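PDB 3DYI: esterase D from Lactobacillus rhamnosus, which probably hydrolyses carboxylic esters, as expected of an enzyme with the alpha/beta-hydrolase fold. Local coordinates for residues A[92-97]-A[116-121]; A[125-130]-A[174-179]; A[137-142]-A[153-158]; A[193-198]-A[224-229]. All coordinates share one frame; numbering follows the deposited sequence.

Contact 1: residues A[92-97]-A[116-121]; sequences YAKVFV and GITAGG
Three backbone hydrogen bonds join 92-97 to 116-121: Thr118 N gives to Val95 O at 3.0 Å, Val97 N to Ala119 O at 3.2 Å, and Gly121 N to Val97 O at 3.0 Å. The last two lie in the carbonyl planes, and with an angle of 12° between strand directions they define parallel pairing. One water extends the polar seam by accepting from Val95 N, donating to Gly116 O and bonding Thr118 OG1. Further out, the Phe96 ring has Thr118 CB over one face, while its CE1 reaches Ala119 CB at 3.6 Å. Its CG stands anti to the carbonyl carbon (chi1 -67°), which sends the ring out over the face that Ala119 CB also occupies; Met245 of helix 234-247 also touches it. With an alanine in place of Phe96, Ala119 CB and Thr118 CB would probably lose their aromatic cover, opening a gap beneath that helix. Beyond the opposite sheet face, the Val97 and Ile117 side chains cross at about a right angle, Val97 CG2 to Ile117 CG2 4.0 Å, beneath helices 74-89 and 102-113. These strands flank helix 102-113 in a beta-alpha-beta crossover. Direct main-chain bonds therefore fix the strand pairing, a water bridges the chains beside it, and apolar carbons on each face meet the covering helices.

Contact 2: residues A[125-130]-A[174-179]; sequences SPILPG and TTVAAD
Ile127 meets Val176 at about a right angle, its CG2 branch 4.0 Å from Val176 CG1. Both touching methyls stand anti to their own backbone N, and the CA-CB bonds of the two residues are directed at each other's segments, which explains why these branches make the encounter. The same Ile127 methyl also lies 4.2 Å from Ala177 CB, on the next residue along helix 162-178. Leu128 approaches Ala177 CB from another direction: only its CD1 branch comes within 4.2 Å, so the small alanine is touched by two loop residues. At the outer end Pro129 and Thr174 cross at about a right angle, with Pro129 CG against Thr174 CG2 at 3.4 Å, tighter than ordinary carbon contact. Thr174 chi1 of 59° turns CG2 to the proline and sets OG1 elsewhere, where it bonds Gln171 O within the helix. Ile127 reaches Met108 of helix 102-113 and Leu206 of helix 202-209 as well, and Val176 touches Ile105. The contact thus anchors the loop after strand 119-123 on the last turn of helix 162-178. Since the side-chain-to-side-chain contacts are all between carbons, its cohesion is van der Waals and hydrophobic, buried around Ile127 and more exposed at Pro129.

Contact 3: residues A[137-142]-A[153-158]; sequences GFLKYA and DESTQI
The Phe138 ring meets Ile158 obliquely, through its CE2 corner: CE2 lies 3.7 Å from Ile158 CG2, with CD2 close beside it. With CG anti to the backbone N (chi1 -167°), the ring is swung across to the short helix 155-159. Outside the pair, the loop residue Thr32 and Leu69 of helix 66-71 also touch the ring. The other flat group, the Asp153 carboxylate, is met at OD2 from two directions: Ser155 OG donates at 3.0 Å to the syn lone pair, while Ser155 N comes from above the plane, 69° out of it, at 3.3 Å. Ile158 fills the middle of the interface. Its CG2 reaches Leu139 CD2 at 4.0 Å, the two side chains sliding past each other in opposite directions, and its CD1 rests on Ala142 CB at 3.6 Å. A water donates to both Leu139 O and Ser155 OG, linking the two helices. An alanine in place of Ser155 would probably deprive Asp153 OD2 of its hydroxyl donor and leave this water without one of its two anchors. The Asp153 OD2 bond to the backbone N two residues on is an Asx turn, here leading into helix 155-159, which packs back against helix 134-149 through an apolar patch with one bridging water beside it.

Contact 4: residues A[193-198]-A[224-229]; sequences GQDELV and AKHVIT
Leu197 lays its CD1 methyl over one face of the His226 imidazole, 3.8 Å from the ring centroid, a CH-pi contact offset toward the rim. Val198 CG2 approaches the same ring obliquely. At the edge, His226 ND1 donates to Asp195 OD2 at 2.7 Å; with an N-H...O angle of 173° and the oxygen in the ring plane, the bond is nearly straight. OD2 is met on its syn side although carboxylate and ring planes are 59° apart. His226 CG stands anti to its backbone N (chi1 180°), which places the imidazole alongside Asp195. Asp195 OD1 accepts from Leu197 N and Val198 N at 2.9 Å each, an Asx turn within an Asx motif, while OD2 has a second donor in Gln191 NE2; together these bonds fix the carboxylate's rotation. Glu196 OE1 uses its syn lone pair to receive His226 N at 3.0 Å, and OE2 is tied through a water to Val227 N. Farther out, Lys225 bends back so that NZ reaches Gln194 O at 2.8 Å, and Gln194 N bonds Ala224 O at 2.9 Å. Asp195 and His226 are the predicted charge-relay residues, and the imidazole touches Ser101, the predicted nucleophile. The two loops follow neighbouring parallel strands 187-192 and 216-221, preceding helices 202-209 and 234-247 respectively, the usual places for these residues in an alpha/beta-hydrolase.

How the contacts relate
Contact 4 holds two predicted members of the charge relay, and the His226 side chain lies about 3 Å from that of Ser101. Contact 1 pairs the strand that leads to this nucleophile with the next one; its nearest atoms stay about 9 Å from contact 4. From there the chain soon enters contact 2, whose Ile127 side chain is about 9 Å from that of Ser101 and whose Pro126 CD packs on Val198 CG2 of contact 4 at 4.0 Å. Contact 3, nested between the segments of contact 2, lies across the chain's centre from contact 1. Its nearest atoms are about 4 Å from contact 4, without touching, and Phe138 is about 12 Å from Ser101 and His226, side chain to side chain.

Contact 1: residues A[92-97]-A[116-121]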
loop_
_atom_site.group_PDB
_atom_site.type_symbol
_atom_site.label_atom_id
_atom_site.label_comp_id
_atom_site.label_asym_id
_atom_site.label_seq_id
_atom_site.Cartn_x
_atom_site.Cartn_y
_atom_site.Cartn_z
ATOM N N TYR A 92 -4.492 -19.880 5.276
ATOM C CA TYR A 92 -5.306 -19.397 6.389
ATOM C C TYR A 92 -6.794 -19.434 6.098
ATOM O O TYR A 92 -7.209 -19.179 4.976
ATOM C CB TYR A 92 -4.871 -17.979 6.775
ATOM C CG TYR A 92 -3.436 -17.948 7.253
ATOM C CD1 TYR A 92 -3.098 -18.430 8.521
ATOM C CD2 TYR A 92 -2.412 -17.477 6.429
ATOM C CE1 TYR A 92 -1.778 -18.429 8.966
ATOM C CE2 TYR A 92 -1.085 -17.469 6.870
ATOM C CZ TYR A 92 -0.782 -17.945 8.137
ATOM O OH TYR A 92 0.521 -17.949 8.580
ATOM N N ALA A 93 -7.585 -19.743 7.125
ATOM C CA ALA A 93 -9.049 -19.725 7.012
ATOM C C ALA A 93 -9.556 -18.347 6.574
ATOM O O ALA A 93 -10.488 -18.241 5.772
ATOM C CB ALA A 93 -9.696 -20.138 8.335
ATOM N N LYS A 94 -8.933 -17.298 7.104
ATOM C CA LYS A 94 -9.324 -15.925 6.805
ATOM C C LYS A 94 -8.107 -15.104 6.412
ATOM O O LYS A 94 -7.040 -15.221 7.021
ATOM C CB LYS A 94 -10.020 -15.290 8.011
ATOM C CG LYS A 94 -11.433 -15.842 8.249
ATOM C CD LYS A 94 -11.828 -15.786 9.707
ATOM C CE LYS A 94 -11.226 -16.966 10.473
ATOM N NZ LYS A 94 -11.626 -16.992 11.907
ATOM N N VAL A 95 -8.281 -14.278 5.387
ATOM C CA VAL A 95 -7.210 -13.421 4.880
ATOM C C VAL A 95 -7.701 -11.986 4.705
ATOM O O VAL A 95 -8.770 -11.739 4.125
ATOM C CB VAL A 95 -6.624 -13.969 3.548
ATOM C CG1 VAL A 95 -5.743 -12.924 2.847
ATOM C CG2 VAL A 95 -5.820 -15.250 3.803
ATOM N N PHE A 96 -6.914 -11.054 5.230
ATOM C CA PHE A 96 -7.144 -9.623 5.062
ATOM C C PHE A 96 -6.027 -9.078 4.182
ATOM O O PHE A 96 -4.912 -9.608 4.191
ATOM C CB PHE A 96 -7.134 -8.913 6.423
ATOM C CG PHE A 96 -8.286 -9.292 7.327
ATOM C CD1 PHE A 96 -9.340 -8.404 7.540
ATOM C CD2 PHE A 96 -8.309 -10.524 7.983
ATOM C CE1 PHE A 96 -10.407 -8.739 8.382
ATOM C CE2 PHE A 96 -9.371 -10.868 8.820
ATOM C CZ PHE A 96 -10.423 -9.969 9.019
ATOM N N VAL A 97 -6.329 -8.045 3.400
ATOM C CA VAL A 97 -5.332 -7.432 2.512
ATOM C C VAL A 97 -5.370 -5.916 2.685
ATOM O O VAL A 97 -6.413 -5.298 2.487
ATOM C CB VAL A 97 -5.576 -7.802 1.016
ATOM C CG1 VAL A 97 -4.471 -7.224 0.122
ATOM C CG2 VAL A 97 -5.662 -9.321 0.838
ATOM N N GLY A 116 -11.689 -15.223 -2.113
ATOM C CA GLY A 116 -11.260 -15.735 -0.817
ATOM C C GLY A 116 -10.772 -14.717 0.199
ATOM O O GLY A 116 -10.150 -15.090 1.195
ATOM N N ILE A 117 -11.049 -13.438 -0.042
ATOM C CA ILE A 117 -10.609 -12.376 0.871
ATOM C C ILE A 117 -11.758 -11.930 1.776
ATOM O O ILE A 117 -12.820 -11.550 1.288
ATOM C CB ILE A 117 -10.038 -11.153 0.108
ATOM C CG1 ILE A 117 -8.888 -11.573 -0.818
ATOM C CG2 ILE A 117 -9.567 -10.075 1.101
ATOM C CD1 ILE A 117 -8.558 -10.536 -1.911
ATOM N N THR A 118 -11.525 -11.971 3.089
ATOM C CA THR A 118 -12.524 -11.585 4.093
ATOM C C THR A 118 -12.809 -10.071 4.116
ATOM O O THR A 118 -13.969 -9.647 4.126
ATOM C CB THR A 118 -12.097 -12.058 5.509
ATOM O OG1 THR A 118 -12.019 -13.489 5.536
ATOM C CG2 THR A 118 -13.086 -11.593 6.579
ATOM N N ALA A 119 -11.741 -9.275 4.133
ATOM C CA ALA A 119 -11.829 -7.815 4.221
ATOM C C ALA A 119 -10.456 -7.217 3.952
ATOM O O ALA A 119 -9.478 -7.940 3.789
ATOM C CB ALA A 119 -12.349 -7.376 5.611
ATOM N N GLY A 120 -10.385 -5.894 3.894
ATOM C CA GLY A 120 -9.108 -5.230 3.665
ATOM C C GLY A 120 -9.297 -3.741 3.564
ATOM O O GLY A 120 -10.319 -3.212 4.001
ATOM N N GLY A 121 -8.309 -3.060 2.998
ATOM C CA GLY A 121 -8.424 -1.625 2.812
ATOM C C GLY A 121 -7.106 -0.920 2.615
ATOM O O GLY A 121 -6.114 -1.528 2.200
HETATM O O HOH W 1 -10.523 -14.886 3.784
#

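Contact 2: residues A[125-130]-A[174-179]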
loop_
_atom_site.group_PDB
_atom_site.type_symbol
_atom_site.label_atom_id
_atom_site.label_comp_id
_atom_site.label_asym_id
_atom_site.label_seq_id
_atom_site.Cartn_x
_atom_site.Cartn_y
_atom_site.Cartn_z
ATOM N N SER A 125 -4.274 5.947 0.866
ATOM C CA SER A 125 -4.436 5.596 -0.544
ATOM C C SER A 125 -5.861 5.903 -1.007
ATOM O O SER A 125 -6.725 5.022 -0.995
ATOM C CB SER A 125 -4.095 4.122 -0.782
ATOM O OG SER A 125 -4.012 3.835 -2.174
ATOM N N PRO A 126 -6.116 7.166 -1.398
ATOM C CA PRO A 126 -7.451 7.605 -1.830
ATOM C C PRO A 126 -7.981 6.911 -3.098
ATOM O O PRO A 126 -9.180 6.981 -3.370
ATOM C CB PRO A 126 -7.261 9.106 -2.074
ATOM C CG PRO A 126 -6.029 9.474 -1.288
ATOM C CD PRO A 126 -5.150 8.278 -1.413
ATOM N N ILE A 127 -7.093 6.250 -3.846
ATOM C CA ILE A 127 -7.431 5.504 -5.078
ATOM C C ILE A 127 -7.786 6.427 -6.249
ATOM O O ILE A 127 -7.140 6.388 -7.301
ATOM C CB ILE A 127 -8.560 4.429 -4.871
ATOM C CG1 ILE A 127 -8.287 3.537 -3.645
ATOM C CG2 ILE A 127 -8.760 3.601 -6.146
ATOM C CD1 ILE A 127 -7.001 2.716 -3.704
ATOM N N LEU A 128 -8.818 7.243 -6.066
ATOM C CA LEU A 128 -9.174 8.265 -7.047
ATOM C C LEU A 128 -7.977 9.196 -7.258
ATOM O O LEU A 128 -7.441 9.743 -6.293
ATOM C CB LEU A 128 -10.403 9.051 -6.576
ATOM C CG LEU A 128 -11.776 8.366 -6.645
ATOM C CD1 LEU A 128 -11.885 7.153 -5.720
ATOM C CD2 LEU A 128 -12.855 9.373 -6.302
ATOM N N PRO A 129 -7.516 9.333 -8.515
ATOM C CA PRO A 129 -6.379 10.207 -8.822
ATOM C C PRO A 129 -6.671 11.686 -8.594
ATOM O O PRO A 129 -7.799 12.140 -8.776
ATOM C CB PRO A 129 -6.128 9.957 -10.315
ATOM C CG PRO A 129 -6.806 8.673 -10.611
ATOM C CD PRO A 129 -8.002 8.636 -9.717
ATOM N N GLY A 130 -5.649 12.426 -8.187
ATOM C CA GLY A 130 -5.793 13.851 -7.941
ATOM C C GLY A 130 -4.439 14.503 -7.814
ATOM O O GLY A 130 -3.408 13.888 -8.119
ATOM N N THR A 174 -7.499 4.312 -12.000
ATOM C CA THR A 174 -8.830 4.740 -12.458
ATOM C C THR A 174 -9.742 3.543 -12.740
ATOM O O THR A 174 -10.958 3.612 -12.535
ATOM C CB THR A 174 -8.785 5.697 -13.675
ATOM O OG1 THR A 174 -8.116 5.070 -14.776
ATOM C CG2 THR A 174 -8.075 6.994 -13.319
ATOM N N THR A 175 -9.148 2.438 -13.184
ATOM C CA THR A 175 -9.905 1.199 -13.371
ATOM C C THR A 175 -10.359 0.646 -12.022
ATOM O O THR A 175 -11.521 0.273 -11.856
ATOM C CB THR A 175 -9.104 0.169 -14.178
ATOM O OG1 THR A 175 -8.884 0.690 -15.494
ATOM C CG2 THR A 175 -9.856 -1.159 -14.290
ATOM N N VAL A 176 -9.439 0.623 -11.059
ATOM C CA VAL A 176 -9.778 0.232 -9.693
ATOM C C VAL A 176 -10.898 1.121 -9.149
ATOM O O VAL A 176 -11.854 0.621 -8.565
ATOM C CB VAL A 176 -8.543 0.259 -8.754
ATOM C CG1 VAL A 176 -8.942 -0.178 -7.349
ATOM C CG2 VAL A 176 -7.441 -0.646 -9.299
ATOM N N ALA A 177 -10.794 2.430 -9.374
ATOM C CA ALA A 177 -11.809 3.376 -8.905
ATOM C C ALA A 177 -13.186 3.112 -9.529
ATOM O O ALA A 177 -14.205 3.143 -8.834
ATOM C CB ALA A 177 -11.369 4.804 -9.159
ATOM N N ALA A 178 -13.204 2.835 -10.831
ATOM C CA ALA A 178 -14.447 2.553 -11.556
ATOM C C ALA A 178 -15.109 1.252 -11.087
ATOM O O ALA A 178 -16.321 1.069 -11.242
ATOM C CB ALA A 178 -14.175 2.502 -13.056
ATOM N N ASP A 179 -14.303 0.357 -10.524
ATOM C CA ASP A 179 -14.775 -0.939 -10.050
ATOM C C ASP A 179 -15.080 -0.980 -8.548
ATOM O O ASP A 179 -15.340 -2.050 -8.005
ATOM C CB ASP A 179 -13.756 -2.028 -10.400
ATOM C CG ASP A 179 -13.893 -2.525 -11.827
ATOM O OD1 ASP A 179 -14.943 -2.277 -12.465
ATOM O OD2 ASP A 179 -12.943 -3.174 -12.310
#

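Contact 3: residues A[137-142]-A[153-158]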
loop_
_atom_site.group_PDB
_atom_site.type_symbol
_atom_site.label_atom_id
_atom_site.label_comp_id
_atom_site.label_asym_id
_atom_site.label_seq_id
_atom_site.Cartn_x
_atom_site.Cartn_y
_atom_site.Cartn_z
ATOM N N GLY A 137 8.521 14.008 -4.567
ATOM C CA GLY A 137 8.739 12.853 -3.691
ATOM C C GLY A 137 9.772 11.884 -4.245
ATOM O O GLY A 137 10.748 11.544 -3.564
ATOM N N PHE A 138 9.566 11.451 -5.488
ATOM C CA PHE A 138 10.491 10.525 -6.137
ATOM C C PHE A 138 11.896 11.120 -6.265
ATOM O O PHE A 138 12.894 10.450 -5.978
ATOM C CB PHE A 138 9.978 10.077 -7.515
ATOM C CG PHE A 138 10.740 8.903 -8.086
ATOM C CD1 PHE A 138 10.186 7.623 -8.070
ATOM C CD2 PHE A 138 12.020 9.070 -8.620
ATOM C CE1 PHE A 138 10.889 6.534 -8.576
ATOM C CE2 PHE A 138 12.730 7.983 -9.128
ATOM C CZ PHE A 138 12.165 6.718 -9.112
ATOM N N LEU A 139 11.970 12.379 -6.689
ATOM C CA LEU A 139 13.264 13.031 -6.882
ATOM C C LEU A 139 14.044 13.150 -5.572
ATOM O O LEU A 139 15.250 12.900 -5.549
ATOM C CB LEU A 139 13.099 14.388 -7.581
ATOM C CG LEU A 139 12.615 14.331 -9.036
ATOM C CD1 LEU A 139 12.169 15.708 -9.503
ATOM C CD2 LEU A 139 13.673 13.740 -9.986
ATOM N N LYS A 140 13.347 13.500 -4.486
ATOM C CA LYS A 140 13.952 13.567 -3.147
ATOM C C LYS A 140 14.441 12.198 -2.687
ATOM O O LYS A 140 15.520 12.071 -2.099
ATOM C CB LYS A 140 12.955 14.120 -2.121
ATOM C CG LYS A 140 12.876 15.634 -2.072
ATOM N N TYR A 141 13.628 11.177 -2.946
ATOM C CA TYR A 141 13.993 9.801 -2.649
ATOM C C TYR A 141 15.266 9.405 -3.400
ATOM O O TYR A 141 16.202 8.866 -2.806
ATOM C CB TYR A 141 12.833 8.861 -2.999
ATOM C CG TYR A 141 13.209 7.401 -3.064
ATOM C CD1 TYR A 141 13.328 6.637 -1.901
ATOM C CD2 TYR A 141 13.432 6.774 -4.294
ATOM C CE1 TYR A 141 13.667 5.287 -1.960
ATOM C CE2 TYR A 141 13.777 5.426 -4.363
ATOM C CZ TYR A 141 13.889 4.689 -3.193
ATOM O OH TYR A 141 14.220 3.352 -3.250
ATOM N N ALA A 142 15.295 9.696 -4.698
ATOM C CA ALA A 142 16.448 9.376 -5.537
ATOM C C ALA A 142 17.716 10.071 -5.042
ATOM O O ALA A 142 18.777 9.448 -4.946
ATOM C CB ALA A 142 16.165 9.736 -6.981
ATOM N N ASP A 153 24.054 12.395 -9.464
ATOM C CA ASP A 153 22.627 12.643 -9.630
ATOM C C ASP A 153 22.096 12.121 -10.968
ATOM O O ASP A 153 22.752 12.257 -12.000
ATOM C CB ASP A 153 22.347 14.136 -9.497
ATOM C CG ASP A 153 20.872 14.443 -9.443
ATOM O OD1 ASP A 153 20.227 14.100 -8.424
ATOM O OD2 ASP A 153 20.366 15.028 -10.419
ATOM N N GLU A 154 20.903 11.529 -10.933
ATOM C CA GLU A 154 20.313 10.885 -12.108
ATOM C C GLU A 154 18.986 11.511 -12.544
ATOM O O GLU A 154 18.212 10.880 -13.262
ATOM C CB GLU A 154 20.090 9.394 -11.830
ATOM C CG GLU A 154 21.346 8.546 -11.784
ATOM C CD GLU A 154 21.028 7.078 -11.591
ATOM O OE1 GLU A 154 20.245 6.765 -10.671
ATOM O OE2 GLU A 154 21.566 6.244 -12.354
ATOM N N SER A 155 18.733 12.747 -12.113
ATOM C CA SER A 155 17.450 13.416 -12.369
ATOM C C SER A 155 17.002 13.408 -13.835
ATOM O O SER A 155 15.840 13.122 -14.123
ATOM C CB SER A 155 17.448 14.843 -11.810
ATOM O OG SER A 155 17.418 14.828 -10.387
ATOM N N THR A 156 17.916 13.705 -14.758
ATOM C CA THR A 156 17.557 13.756 -16.174
ATOM C C THR A 156 17.113 12.384 -16.692
ATOM O O THR A 156 16.094 12.275 -17.387
ATOM C CB THR A 156 18.701 14.363 -17.031
ATOM O OG1 THR A 156 18.916 15.725 -16.631
ATOM C CG2 THR A 156 18.345 14.333 -18.505
ATOM N N GLN A 157 17.865 11.346 -16.327
ATOM C CA GLN A 157 17.525 9.966 -16.672
ATOM C C GLN A 157 16.183 9.572 -16.059
ATOM O O GLN A 157 15.369 8.905 -16.701
ATOM C CB GLN A 157 18.619 9.001 -16.192
ATOM C CG GLN A 157 19.920 9.046 -16.992
ATOM C CD GLN A 157 21.054 8.288 -16.302
ATOM O OE1 GLN A 157 21.862 8.874 -15.576
ATOM N NE2 GLN A 157 21.105 6.979 -16.517
ATOM N N ILE A 158 15.967 9.997 -14.817
ATOM C CA ILE A 158 14.733 9.709 -14.086
ATOM C C ILE A 158 13.528 10.349 -14.768
ATOM O O ILE A 158 12.488 9.702 -14.962
ATOM C CB ILE A 158 14.847 10.161 -12.610
ATOM C CG1 ILE A 158 15.749 9.188 -11.843
ATOM C CG2 ILE A 158 13.462 10.255 -11.944
ATOM C CD1 ILE A 158 16.270 9.728 -10.530
HETATM O O HOH W 2 16.612 12.796 -8.236
#

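Contact 4: residues A[193-198]-A[224-229]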
loop_
_atom_site.group_PDB
_atom_site.type_symbol
_atom_site.label_atom_id
_atom_site.label_comp_id
_atom_site.label_asym_id
_atom_site.label_seq_id
_atom_site.Cartn_x
_atom_site.Cartn_y
_atom_site.Cartn_z
ATOM N N GLY A 193 -3.822 13.086 8.005
ATOM C CA GLY A 193 -4.471 14.410 8.049
ATOM C C GLY A 193 -3.577 15.582 7.667
ATOM O O GLY A 193 -4.042 16.710 7.517
ATOM N N GLN A 194 -2.284 15.319 7.535
ATOM C CA GLN A 194 -1.334 16.329 7.091
ATOM C C GLN A 194 -0.512 15.693 5.982
ATOM O O GLN A 194 0.721 15.734 5.983
ATOM C CB GLN A 194 -0.450 16.800 8.254
ATOM C CG GLN A 194 -1.213 17.475 9.407
ATOM C CD GLN A 194 -1.682 18.889 9.078
ATOM O OE1 GLN A 194 -1.158 19.538 8.174
ATOM N NE2 GLN A 194 -2.672 19.371 9.822
ATOM N N ASP A 195 -1.223 15.091 5.035
ATOM C CA ASP A 195 -0.594 14.334 3.968
ATOM C C ASP A 195 0.033 15.248 2.919
ATOM O O ASP A 195 -0.665 15.956 2.185
ATOM C CB ASP A 195 -1.591 13.368 3.331
ATOM C CG ASP A 195 -0.901 12.260 2.561
ATOM O OD1 ASP A 195 0.061 12.560 1.814
ATOM O OD2 ASP A 195 -1.315 11.095 2.714
ATOM N N GLU A 196 1.360 15.206 2.871
ATOM C CA GLU A 196 2.164 16.075 2.020
ATOM C C GLU A 196 2.380 15.485 0.624
ATOM O O GLU A 196 2.970 16.131 -0.252
ATOM C CB GLU A 196 3.514 16.353 2.715
ATOM C CG GLU A 196 4.559 15.196 2.651
ATOM C CD GLU A 196 4.319 14.046 3.640
ATOM O OE1 GLU A 196 3.239 13.964 4.239
ATOM O OE2 GLU A 196 5.230 13.203 3.812
ATOM N N LEU A 197 1.894 14.263 0.423
ATOM C CA LEU A 197 2.196 13.493 -0.775
ATOM C C LEU A 197 0.972 13.319 -1.677
ATOM O O LEU A 197 1.065 13.483 -2.895
ATOM C CB LEU A 197 2.778 12.138 -0.351
ATOM C CG LEU A 197 3.844 11.328 -1.098
ATOM C CD1 LEU A 197 3.233 10.083 -1.718
ATOM C CD2 LEU A 197 4.689 12.140 -2.103
ATOM N N VAL A 198 -0.171 12.984 -1.083
ATOM C CA VAL A 198 -1.416 12.826 -1.838
ATOM C C VAL A 198 -2.524 13.722 -1.274
ATOM O O VAL A 198 -2.409 14.243 -0.161
ATOM C CB VAL A 198 -1.892 11.345 -1.883
ATOM C CG1 VAL A 198 -0.845 10.455 -2.559
ATOM C CG2 VAL A 198 -2.203 10.834 -0.482
ATOM N N ALA A 224 -0.881 13.602 11.322
ATOM C CA ALA A 224 0.088 12.678 10.731
ATOM C C ALA A 224 0.465 13.005 9.294
ATOM O O ALA A 224 -0.380 13.384 8.478
ATOM C CB ALA A 224 -0.445 11.261 10.801
ATOM N N LYS A 225 1.745 12.818 8.986
ATOM C CA LYS A 225 2.217 12.884 7.614
ATOM C C LYS A 225 1.802 11.608 6.867
ATOM O O LYS A 225 1.186 10.713 7.453
ATOM C CB LYS A 225 3.739 13.091 7.571
ATOM C CG LYS A 225 4.251 14.302 8.364
ATOM C CD LYS A 225 3.439 15.569 8.107
ATOM C CE LYS A 225 3.808 16.264 6.799
ATOM N NZ LYS A 225 2.915 17.437 6.512
ATOM N N HIS A 226 2.141 11.543 5.582
ATOM C CA HIS A 226 1.678 10.487 4.664
ATOM C C HIS A 226 1.857 9.048 5.167
ATOM O O HIS A 226 0.914 8.254 5.126
ATOM C CB HIS A 226 2.366 10.659 3.300
ATOM C CG HIS A 226 1.976 9.632 2.276
ATOM N ND1 HIS A 226 0.686 9.486 1.812
ATOM C CD2 HIS A 226 2.721 8.715 1.613
ATOM C CE1 HIS A 226 0.652 8.516 0.914
ATOM N NE2 HIS A 226 1.875 8.035 0.771
ATOM N N VAL A 227 3.057 8.717 5.642
ATOM C CA VAL A 227 3.407 7.314 5.907
ATOM C C VAL A 227 2.958 6.883 7.310
ATOM O O VAL A 227 3.772 6.692 8.223
ATOM C CB VAL A 227 4.917 7.034 5.645
ATOM C CG1 VAL A 227 5.216 5.535 5.700
ATOM C CG2 VAL A 227 5.328 7.588 4.276
ATOM N N ILE A 228 1.644 6.718 7.456
ATOM C CA ILE A 228 1.019 6.466 8.756
ATOM C C ILE A 228 1.369 5.110 9.380
ATOM O O ILE A 228 1.126 4.895 10.568
ATOM C CB ILE A 228 -0.524 6.670 8.714
ATOM C CG1 ILE A 228 -1.168 5.837 7.592
ATOM C CG2 ILE A 228 -0.865 8.151 8.558
ATOM C CD1 ILE A 228 -2.700 5.772 7.676
ATOM N N THR A 229 1.944 4.204 8.588
ATOM C CA THR A 229 2.432 2.925 9.116
ATOM C C THR A 229 3.748 3.061 9.896
ATOM O O THR A 229 4.126 2.160 10.647
ATOM C CB THR A 229 2.656 1.881 8.006
ATOM O OG1 THR A 229 3.480 2.450 6.984
ATOM C CG2 THR A 229 1.324 1.419 7.411
HETATM O O HOH W 3 5.418 10.895 5.164
#